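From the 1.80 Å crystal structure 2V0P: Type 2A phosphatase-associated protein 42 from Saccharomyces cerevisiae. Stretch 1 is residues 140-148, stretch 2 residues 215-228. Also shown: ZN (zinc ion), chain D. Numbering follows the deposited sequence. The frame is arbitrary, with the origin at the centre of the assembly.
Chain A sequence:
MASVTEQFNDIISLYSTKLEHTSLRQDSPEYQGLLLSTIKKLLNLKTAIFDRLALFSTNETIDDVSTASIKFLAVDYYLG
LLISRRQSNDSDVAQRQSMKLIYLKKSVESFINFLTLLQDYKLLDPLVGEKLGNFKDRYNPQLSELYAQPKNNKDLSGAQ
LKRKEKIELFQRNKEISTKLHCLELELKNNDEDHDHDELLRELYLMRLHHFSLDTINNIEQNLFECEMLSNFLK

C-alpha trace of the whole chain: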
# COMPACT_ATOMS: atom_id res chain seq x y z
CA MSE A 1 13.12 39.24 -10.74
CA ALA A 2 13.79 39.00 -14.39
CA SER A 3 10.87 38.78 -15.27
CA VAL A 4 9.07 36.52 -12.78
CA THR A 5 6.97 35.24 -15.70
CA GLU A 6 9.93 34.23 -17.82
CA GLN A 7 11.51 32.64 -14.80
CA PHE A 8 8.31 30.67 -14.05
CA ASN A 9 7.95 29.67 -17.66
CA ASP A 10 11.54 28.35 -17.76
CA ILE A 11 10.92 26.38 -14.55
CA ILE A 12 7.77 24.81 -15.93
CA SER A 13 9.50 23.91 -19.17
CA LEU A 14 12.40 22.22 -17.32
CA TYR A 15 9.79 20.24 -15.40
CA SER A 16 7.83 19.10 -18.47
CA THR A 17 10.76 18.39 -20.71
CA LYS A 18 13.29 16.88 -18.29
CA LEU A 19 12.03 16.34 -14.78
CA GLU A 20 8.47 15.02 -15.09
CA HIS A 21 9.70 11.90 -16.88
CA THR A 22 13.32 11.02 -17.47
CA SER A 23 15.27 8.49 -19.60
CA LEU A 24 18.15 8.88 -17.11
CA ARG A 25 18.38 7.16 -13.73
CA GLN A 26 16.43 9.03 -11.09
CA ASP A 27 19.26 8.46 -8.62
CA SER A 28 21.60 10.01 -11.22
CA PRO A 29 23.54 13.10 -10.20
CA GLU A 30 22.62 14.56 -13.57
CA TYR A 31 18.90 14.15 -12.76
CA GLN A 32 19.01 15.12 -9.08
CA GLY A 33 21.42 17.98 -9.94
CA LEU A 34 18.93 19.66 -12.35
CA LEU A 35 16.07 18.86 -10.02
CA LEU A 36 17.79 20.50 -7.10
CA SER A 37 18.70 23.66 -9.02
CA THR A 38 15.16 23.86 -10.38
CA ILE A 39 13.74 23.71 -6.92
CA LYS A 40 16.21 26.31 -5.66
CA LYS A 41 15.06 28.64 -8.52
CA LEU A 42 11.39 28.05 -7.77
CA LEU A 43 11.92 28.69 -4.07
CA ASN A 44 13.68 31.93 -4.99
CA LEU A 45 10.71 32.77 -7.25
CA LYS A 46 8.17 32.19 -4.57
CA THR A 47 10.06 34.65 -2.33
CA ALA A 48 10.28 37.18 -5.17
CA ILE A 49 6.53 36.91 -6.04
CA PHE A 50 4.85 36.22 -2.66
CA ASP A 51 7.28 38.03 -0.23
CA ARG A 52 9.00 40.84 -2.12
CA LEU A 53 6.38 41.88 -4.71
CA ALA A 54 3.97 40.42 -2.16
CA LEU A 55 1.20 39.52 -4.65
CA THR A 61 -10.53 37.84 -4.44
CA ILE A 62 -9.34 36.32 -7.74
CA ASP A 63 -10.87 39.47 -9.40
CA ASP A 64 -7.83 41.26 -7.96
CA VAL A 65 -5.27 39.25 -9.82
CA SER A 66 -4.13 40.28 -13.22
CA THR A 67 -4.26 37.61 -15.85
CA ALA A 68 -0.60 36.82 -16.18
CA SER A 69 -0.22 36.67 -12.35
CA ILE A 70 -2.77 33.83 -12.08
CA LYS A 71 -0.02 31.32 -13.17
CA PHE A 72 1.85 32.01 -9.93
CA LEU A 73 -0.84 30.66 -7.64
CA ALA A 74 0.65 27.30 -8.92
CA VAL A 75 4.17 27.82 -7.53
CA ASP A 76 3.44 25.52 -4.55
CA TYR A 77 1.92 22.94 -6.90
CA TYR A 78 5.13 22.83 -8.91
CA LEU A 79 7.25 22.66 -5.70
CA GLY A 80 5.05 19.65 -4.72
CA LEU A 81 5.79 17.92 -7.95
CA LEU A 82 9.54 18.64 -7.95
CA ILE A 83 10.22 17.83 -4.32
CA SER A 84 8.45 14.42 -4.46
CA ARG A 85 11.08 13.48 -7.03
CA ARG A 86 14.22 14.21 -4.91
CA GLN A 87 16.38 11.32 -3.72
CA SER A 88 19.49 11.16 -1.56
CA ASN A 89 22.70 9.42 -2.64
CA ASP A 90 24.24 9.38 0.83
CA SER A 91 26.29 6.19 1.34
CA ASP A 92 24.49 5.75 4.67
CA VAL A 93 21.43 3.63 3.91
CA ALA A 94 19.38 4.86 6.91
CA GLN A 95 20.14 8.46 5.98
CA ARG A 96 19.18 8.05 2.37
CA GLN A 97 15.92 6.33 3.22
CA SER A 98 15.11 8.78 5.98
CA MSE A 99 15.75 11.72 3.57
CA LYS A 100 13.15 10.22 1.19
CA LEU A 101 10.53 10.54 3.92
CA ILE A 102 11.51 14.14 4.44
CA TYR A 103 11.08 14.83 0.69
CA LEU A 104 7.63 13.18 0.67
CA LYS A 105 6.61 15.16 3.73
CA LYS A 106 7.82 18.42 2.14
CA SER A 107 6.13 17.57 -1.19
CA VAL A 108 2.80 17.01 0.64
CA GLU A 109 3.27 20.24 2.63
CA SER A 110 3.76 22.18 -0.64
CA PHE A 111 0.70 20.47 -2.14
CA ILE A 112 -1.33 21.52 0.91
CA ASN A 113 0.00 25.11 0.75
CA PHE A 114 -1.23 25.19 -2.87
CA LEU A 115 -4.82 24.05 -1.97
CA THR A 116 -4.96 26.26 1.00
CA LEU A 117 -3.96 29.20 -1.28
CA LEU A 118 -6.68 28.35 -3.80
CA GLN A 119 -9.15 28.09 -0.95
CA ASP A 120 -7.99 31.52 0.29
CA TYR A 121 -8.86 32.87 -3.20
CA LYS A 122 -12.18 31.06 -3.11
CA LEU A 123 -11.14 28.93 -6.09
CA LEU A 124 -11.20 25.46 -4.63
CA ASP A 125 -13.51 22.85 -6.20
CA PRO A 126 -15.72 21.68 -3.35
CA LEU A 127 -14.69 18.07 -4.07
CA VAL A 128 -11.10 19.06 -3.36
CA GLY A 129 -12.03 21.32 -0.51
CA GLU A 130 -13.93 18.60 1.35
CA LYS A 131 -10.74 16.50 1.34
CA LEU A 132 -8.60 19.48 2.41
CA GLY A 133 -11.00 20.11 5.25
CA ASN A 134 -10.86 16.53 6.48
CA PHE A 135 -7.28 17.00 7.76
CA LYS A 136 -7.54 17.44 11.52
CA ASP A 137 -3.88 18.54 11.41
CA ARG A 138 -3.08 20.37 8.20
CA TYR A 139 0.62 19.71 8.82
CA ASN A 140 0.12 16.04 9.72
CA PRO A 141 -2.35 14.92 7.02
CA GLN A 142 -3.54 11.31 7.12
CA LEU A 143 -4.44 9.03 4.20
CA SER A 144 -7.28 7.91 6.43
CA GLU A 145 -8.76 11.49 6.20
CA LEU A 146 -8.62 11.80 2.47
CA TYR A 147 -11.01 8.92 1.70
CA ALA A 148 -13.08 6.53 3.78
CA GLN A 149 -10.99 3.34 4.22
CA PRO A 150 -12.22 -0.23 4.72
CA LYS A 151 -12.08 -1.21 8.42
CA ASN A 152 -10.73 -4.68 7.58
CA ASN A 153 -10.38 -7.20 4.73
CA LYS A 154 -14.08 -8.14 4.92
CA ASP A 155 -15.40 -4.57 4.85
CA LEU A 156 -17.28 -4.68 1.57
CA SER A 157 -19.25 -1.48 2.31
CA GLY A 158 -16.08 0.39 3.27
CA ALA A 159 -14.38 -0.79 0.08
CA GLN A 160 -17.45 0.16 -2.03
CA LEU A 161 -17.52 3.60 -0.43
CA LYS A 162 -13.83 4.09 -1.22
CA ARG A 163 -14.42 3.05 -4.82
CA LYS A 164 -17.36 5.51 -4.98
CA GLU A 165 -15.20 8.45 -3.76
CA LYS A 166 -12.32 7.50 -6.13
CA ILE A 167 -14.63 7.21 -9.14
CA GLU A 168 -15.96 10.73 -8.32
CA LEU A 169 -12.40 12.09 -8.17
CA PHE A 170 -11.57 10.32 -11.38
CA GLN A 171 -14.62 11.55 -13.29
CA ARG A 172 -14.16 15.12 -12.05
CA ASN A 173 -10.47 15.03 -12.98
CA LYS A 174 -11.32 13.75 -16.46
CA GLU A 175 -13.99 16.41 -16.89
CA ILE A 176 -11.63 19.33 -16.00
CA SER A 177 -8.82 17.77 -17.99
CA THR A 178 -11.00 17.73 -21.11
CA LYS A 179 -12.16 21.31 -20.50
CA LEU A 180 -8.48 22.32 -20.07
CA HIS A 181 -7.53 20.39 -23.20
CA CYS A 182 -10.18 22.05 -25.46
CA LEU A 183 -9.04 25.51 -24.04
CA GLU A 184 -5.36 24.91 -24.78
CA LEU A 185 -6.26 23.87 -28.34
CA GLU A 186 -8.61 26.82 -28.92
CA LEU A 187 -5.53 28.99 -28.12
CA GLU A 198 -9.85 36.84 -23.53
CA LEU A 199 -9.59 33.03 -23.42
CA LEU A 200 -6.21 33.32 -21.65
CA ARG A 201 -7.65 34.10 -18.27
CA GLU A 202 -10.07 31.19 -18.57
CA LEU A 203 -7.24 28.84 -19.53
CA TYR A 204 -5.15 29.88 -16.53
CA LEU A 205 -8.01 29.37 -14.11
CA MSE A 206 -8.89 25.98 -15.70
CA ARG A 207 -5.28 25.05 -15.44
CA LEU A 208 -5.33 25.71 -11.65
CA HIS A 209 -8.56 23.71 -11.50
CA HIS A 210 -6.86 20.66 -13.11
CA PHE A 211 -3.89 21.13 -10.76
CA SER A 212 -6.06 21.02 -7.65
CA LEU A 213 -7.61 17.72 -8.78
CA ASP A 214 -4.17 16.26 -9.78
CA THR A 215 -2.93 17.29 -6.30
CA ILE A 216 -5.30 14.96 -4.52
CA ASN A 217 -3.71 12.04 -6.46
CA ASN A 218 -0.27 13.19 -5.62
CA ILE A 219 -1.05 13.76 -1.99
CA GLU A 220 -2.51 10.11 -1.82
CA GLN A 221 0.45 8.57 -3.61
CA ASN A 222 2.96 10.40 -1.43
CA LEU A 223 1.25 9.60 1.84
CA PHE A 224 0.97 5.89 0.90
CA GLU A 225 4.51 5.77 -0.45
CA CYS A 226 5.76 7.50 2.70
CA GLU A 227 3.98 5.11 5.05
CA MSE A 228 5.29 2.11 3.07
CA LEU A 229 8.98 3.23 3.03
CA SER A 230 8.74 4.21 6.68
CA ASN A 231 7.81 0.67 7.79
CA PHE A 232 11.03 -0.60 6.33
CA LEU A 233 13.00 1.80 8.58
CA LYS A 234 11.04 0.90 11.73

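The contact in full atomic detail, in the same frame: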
# COMPACT_ATOMS: atom_id res chain seq x y z
N ASN A 140 0.01 17.50 9.63
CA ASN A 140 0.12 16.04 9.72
C ASN A 140 -1.06 15.33 9.03
O ASN A 140 -1.86 14.68 9.68
CB ASN A 140 0.26 15.61 11.20
CG ASN A 140 0.65 14.13 11.36
OD1 ASN A 140 1.11 13.48 10.41
ND2 ASN A 140 0.46 13.60 12.57
N PRO A 141 -1.15 15.42 7.70
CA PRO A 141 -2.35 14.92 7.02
C PRO A 141 -2.29 13.40 6.92
O PRO A 141 -1.21 12.83 6.73
CB PRO A 141 -2.22 15.50 5.63
CG PRO A 141 -0.75 15.67 5.43
CD PRO A 141 -0.13 15.89 6.75
N GLN A 142 -3.44 12.77 7.03
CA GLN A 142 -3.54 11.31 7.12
C GLN A 142 -4.33 10.77 5.93
O GLN A 142 -5.38 11.30 5.58
CB GLN A 142 -4.22 10.92 8.43
CG GLN A 142 -3.52 11.35 9.67
CD GLN A 142 -2.24 10.57 9.89
OE1 GLN A 142 -2.27 9.35 10.06
NE2 GLN A 142 -1.12 11.28 9.90
N LEU A 143 -3.80 9.73 5.31
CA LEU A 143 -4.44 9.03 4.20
C LEU A 143 -5.80 8.50 4.61
O LEU A 143 -6.70 8.33 3.79
CB LEU A 143 -3.51 7.91 3.72
CG LEU A 143 -3.68 7.18 2.39
CD1 LEU A 143 -3.64 8.08 1.25
CD2 LEU A 143 -2.54 6.17 2.30
N SER A 144 -5.98 8.29 5.91
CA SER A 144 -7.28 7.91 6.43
C SER A 144 -8.32 9.05 6.45
O SER A 144 -9.48 8.78 6.72
CB SER A 144 -7.14 7.26 7.81
OG SER A 144 -6.07 7.83 8.56
N GLU A 145 -7.89 10.29 6.20
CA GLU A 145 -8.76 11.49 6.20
C GLU A 145 -9.15 11.96 4.80
O GLU A 145 -10.05 12.79 4.60
CB GLU A 145 -8.06 12.65 6.93
CG GLU A 145 -7.75 12.37 8.40
CD GLU A 145 -6.92 13.46 9.04
OE1 GLU A 145 -5.94 13.91 8.42
OE2 GLU A 145 -7.25 13.87 10.16
N LEU A 146 -8.45 11.43 3.83
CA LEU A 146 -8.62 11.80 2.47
C LEU A 146 -9.77 11.05 1.80
O LEU A 146 -10.50 11.61 0.97
CB LEU A 146 -7.30 11.52 1.79
CG LEU A 146 -6.90 12.12 0.49
CD1 LEU A 146 -6.71 13.67 0.55
CD2 LEU A 146 -5.62 11.40 0.14
N TYR A 147 -9.92 9.78 2.16
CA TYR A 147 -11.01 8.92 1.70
C TYR A 147 -11.41 8.04 2.87
O TYR A 147 -10.60 7.78 3.76
CB TYR A 147 -10.56 8.01 0.55
CG TYR A 147 -10.14 8.70 -0.73
CD1 TYR A 147 -8.82 8.75 -1.10
CD2 TYR A 147 -11.09 9.24 -1.59
CE1 TYR A 147 -8.42 9.33 -2.27
CE2 TYR A 147 -10.72 9.86 -2.77
CZ TYR A 147 -9.39 9.90 -3.10
OH TYR A 147 -9.08 10.46 -4.28
N ALA A 148 -12.67 7.60 2.88
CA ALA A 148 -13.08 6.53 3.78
C ALA A 148 -12.24 5.29 3.44
O ALA A 148 -11.94 5.06 2.28
CB ALA A 148 -14.56 6.25 3.61
N THR A 215 -3.51 17.20 -7.65
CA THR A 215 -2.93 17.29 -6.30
C THR A 215 -3.47 16.21 -5.37
O THR A 215 -2.71 15.59 -4.64
CB THR A 215 -3.13 18.73 -5.70
OG1 THR A 215 -2.34 19.60 -6.47
CG2 THR A 215 -2.68 18.88 -4.25
N ILE A 216 -4.77 15.97 -5.40
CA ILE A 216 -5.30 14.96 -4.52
C ILE A 216 -4.61 13.60 -4.82
O ILE A 216 -4.23 12.95 -3.90
CB ILE A 216 -6.85 14.85 -4.58
CG1 ILE A 216 -7.52 16.13 -4.03
CG2 ILE A 216 -7.34 13.58 -3.86
CD1 ILE A 216 -7.14 16.56 -2.67
N ASN A 217 -4.41 13.25 -6.07
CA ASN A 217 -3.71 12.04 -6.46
C ASN A 217 -2.27 12.00 -6.00
O ASN A 217 -1.76 10.97 -5.64
CB ASN A 217 -3.73 11.83 -7.95
CG ASN A 217 -5.11 11.38 -8.45
OD1 ASN A 217 -5.84 10.69 -7.75
ND2 ASN A 217 -5.43 11.75 -9.64
N ASN A 218 -1.62 13.15 -6.04
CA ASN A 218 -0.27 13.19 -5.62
C ASN A 218 -0.17 13.13 -4.12
O ASN A 218 0.79 12.51 -3.60
CB ASN A 218 0.42 14.45 -6.19
CG ASN A 218 0.32 14.54 -7.66
OD1 ASN A 218 0.32 13.59 -8.33
ND2 ASN A 218 0.15 15.76 -8.18
N ILE A 219 -1.09 13.78 -3.41
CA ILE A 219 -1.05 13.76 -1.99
C ILE A 219 -1.28 12.23 -1.57
O ILE A 219 -0.63 11.79 -0.73
CB ILE A 219 -2.05 14.64 -1.31
CG1 ILE A 219 -1.58 16.14 -1.40
CG2 ILE A 219 -2.17 14.30 0.18
CD1 ILE A 219 -2.59 17.12 -1.01
N GLU A 220 -2.20 11.56 -2.19
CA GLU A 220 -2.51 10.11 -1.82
C GLU A 220 -1.27 9.23 -2.04
O GLU A 220 -0.85 8.44 -1.12
CB GLU A 220 -3.71 9.60 -2.63
CG GLU A 220 -4.35 8.34 -2.05
CD GLU A 220 -5.17 7.55 -3.04
OE1 GLU A 220 -5.17 7.85 -4.26
OE2 GLU A 220 -5.80 6.60 -2.60
N GLN A 221 -0.67 9.37 -3.21
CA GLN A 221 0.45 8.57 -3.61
C GLN A 221 1.60 8.85 -2.66
O GLN A 221 2.18 7.94 -2.19
CB GLN A 221 0.86 8.87 -5.03
CG GLN A 221 2.25 8.45 -5.37
CD GLN A 221 2.42 6.92 -5.42
OE1 GLN A 221 1.51 6.20 -5.82
NE2 GLN A 221 3.58 6.44 -5.02
N ASN A 222 1.85 10.11 -2.31
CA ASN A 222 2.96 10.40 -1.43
C ASN A 222 2.75 9.94 0.04
O ASN A 222 3.67 9.55 0.71
CB ASN A 222 3.36 11.90 -1.53
CG ASN A 222 3.92 12.28 -2.90
OD1 ASN A 222 4.10 11.45 -3.76
ND2 ASN A 222 4.14 13.54 -3.10
N LEU A 223 1.54 10.01 0.53
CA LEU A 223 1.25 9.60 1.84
C LEU A 223 1.39 8.06 1.92
O LEU A 223 2.04 7.60 2.77
CB LEU A 223 -0.16 10.02 2.22
CG LEU A 223 -0.27 11.52 2.55
CD1 LEU A 223 -1.67 11.83 3.09
CD2 LEU A 223 0.77 11.91 3.55
N PHE A 224 0.86 7.36 0.95
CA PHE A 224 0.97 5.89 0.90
C PHE A 224 2.41 5.44 0.76
O PHE A 224 2.86 4.58 1.52
CB PHE A 224 0.20 5.36 -0.26
CG PHE A 224 0.08 3.87 -0.21
CD1 PHE A 224 -0.71 3.28 0.75
CD2 PHE A 224 0.81 3.07 -1.07
CE1 PHE A 224 -0.85 1.87 0.80
CE2 PHE A 224 0.70 1.66 -1.00
CZ PHE A 224 -0.14 1.09 -0.09
N GLU A 225 3.12 6.04 -0.21
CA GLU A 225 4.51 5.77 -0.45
C GLU A 225 5.31 6.06 0.80
O GLU A 225 6.09 5.18 1.23
CB GLU A 225 5.04 6.58 -1.63
CG GLU A 225 6.38 6.11 -2.22
CD GLU A 225 6.83 7.05 -3.34
OE1 GLU A 225 5.99 7.42 -4.18
OE2 GLU A 225 8.02 7.43 -3.37
N CYS A 226 5.07 7.20 1.44
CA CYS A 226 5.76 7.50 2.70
C CYS A 226 5.55 6.45 3.82
O CYS A 226 6.49 5.99 4.47
CB CYS A 226 5.34 8.84 3.22
SG CYS A 226 6.39 9.35 4.58
N GLU A 227 4.30 6.12 4.07
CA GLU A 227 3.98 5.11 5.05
C GLU A 227 4.65 3.76 4.73
O GLU A 227 5.18 3.09 5.63
CB GLU A 227 2.50 4.97 5.16
CG GLU A 227 1.82 6.15 5.81
CD GLU A 227 0.29 6.04 5.78
OE1 GLU A 227 -0.25 4.95 6.09
OE2 GLU A 227 -0.36 7.05 5.43
N MSE A 228 4.70 3.38 3.46
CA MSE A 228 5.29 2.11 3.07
C MSE A 228 6.80 2.09 3.32
O MSE A 228 7.27 1.16 3.94
CB MSE A 228 4.94 1.72 1.63
CG MSE A 228 3.47 1.61 1.42
SE MSE A 228 2.78 -0.03 2.23
CE MSE A 228 1.97 0.59 3.91
ZN ZN D . 5.14 11.12 5.28
O HOH W 1 -6.62 9.95 -5.25

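Stretch 2 is a continuous helix, and its 215-228 segment offers stretch 1 a stripe of residues spaced three or four apart: Ile216, Glu220, Leu223 and Glu227, with Phe224 beside them. No hydrogen bond passes directly between the two stretches; packing and one water make the contact.

Ile216 comes first. Its CB points toward stretch 1; CD1 lies 4.3 Å from Leu146 CD1, and CG2, itself 4.5 Å from Leu146 CD1, lies 3.6 Å from Tyr147 OH. The ring of Tyr147 thus rests obliquely against an aliphatic branch and still brings its hydroxyl to polar company. That company includes Asn217, whose CA-to-CB bond points away but whose end comes nearer. A single water accepts from Tyr147 OH (2.7 Å from the water oxygen) and donates to Asn217 OD1 and Glu220 OE1, each also 2.7 Å from that oxygen. Two helix residues and one loop residue are joined this way without any direct polar contact between the stretches.

Glu220 shows how a buried acid can serve a largely apolar contact. Its side chain leaves sideways and extends with chi1 and chi2 both t, so its methylenes act as packing surface: CB is 3.8 Å from Leu146 CD2, and CG is 3.4 Å from Leu143 CD1. Farther out, CD sits 3.8 Å from Tyr147 CE1, again oblique to the ring. The carboxylate is satisfied at both oxygens, OE1 by the water and OE2 elsewhere in the structure.

One turn on, Leu223 sits where the backbones come closest in register, with Leu223 CA 6.2 Å from Leu143 CA. Both methyls approach Pro141 O, CD1 at 3.8 Å and CD2 at 3.9 Å; CD1 is also 3.7 Å from Leu143 N, and CD2 reaches Pro141 CG at 4.5 Å, so the leucine packs against backbone as well as side chain. In return, Leu143 CD1 approaches Leu223 CB at 4.1 Å.

Phe224 adds one wall: its CD1 meets Leu143 CD2 at 3.8 Å, with the methyl at the ring edge, near the ring plane. Cys226 takes no part in this packing; its SG binds the zinc ion at 2.3 Å. Glu227 closes the site, its OE2 3.7 Å from Leu143 CB. Leu143 is therefore a knob in a hole formed by Glu220, Leu223, Phe224 and Glu227, and it has the largest covered area of any residue here, 107 Å².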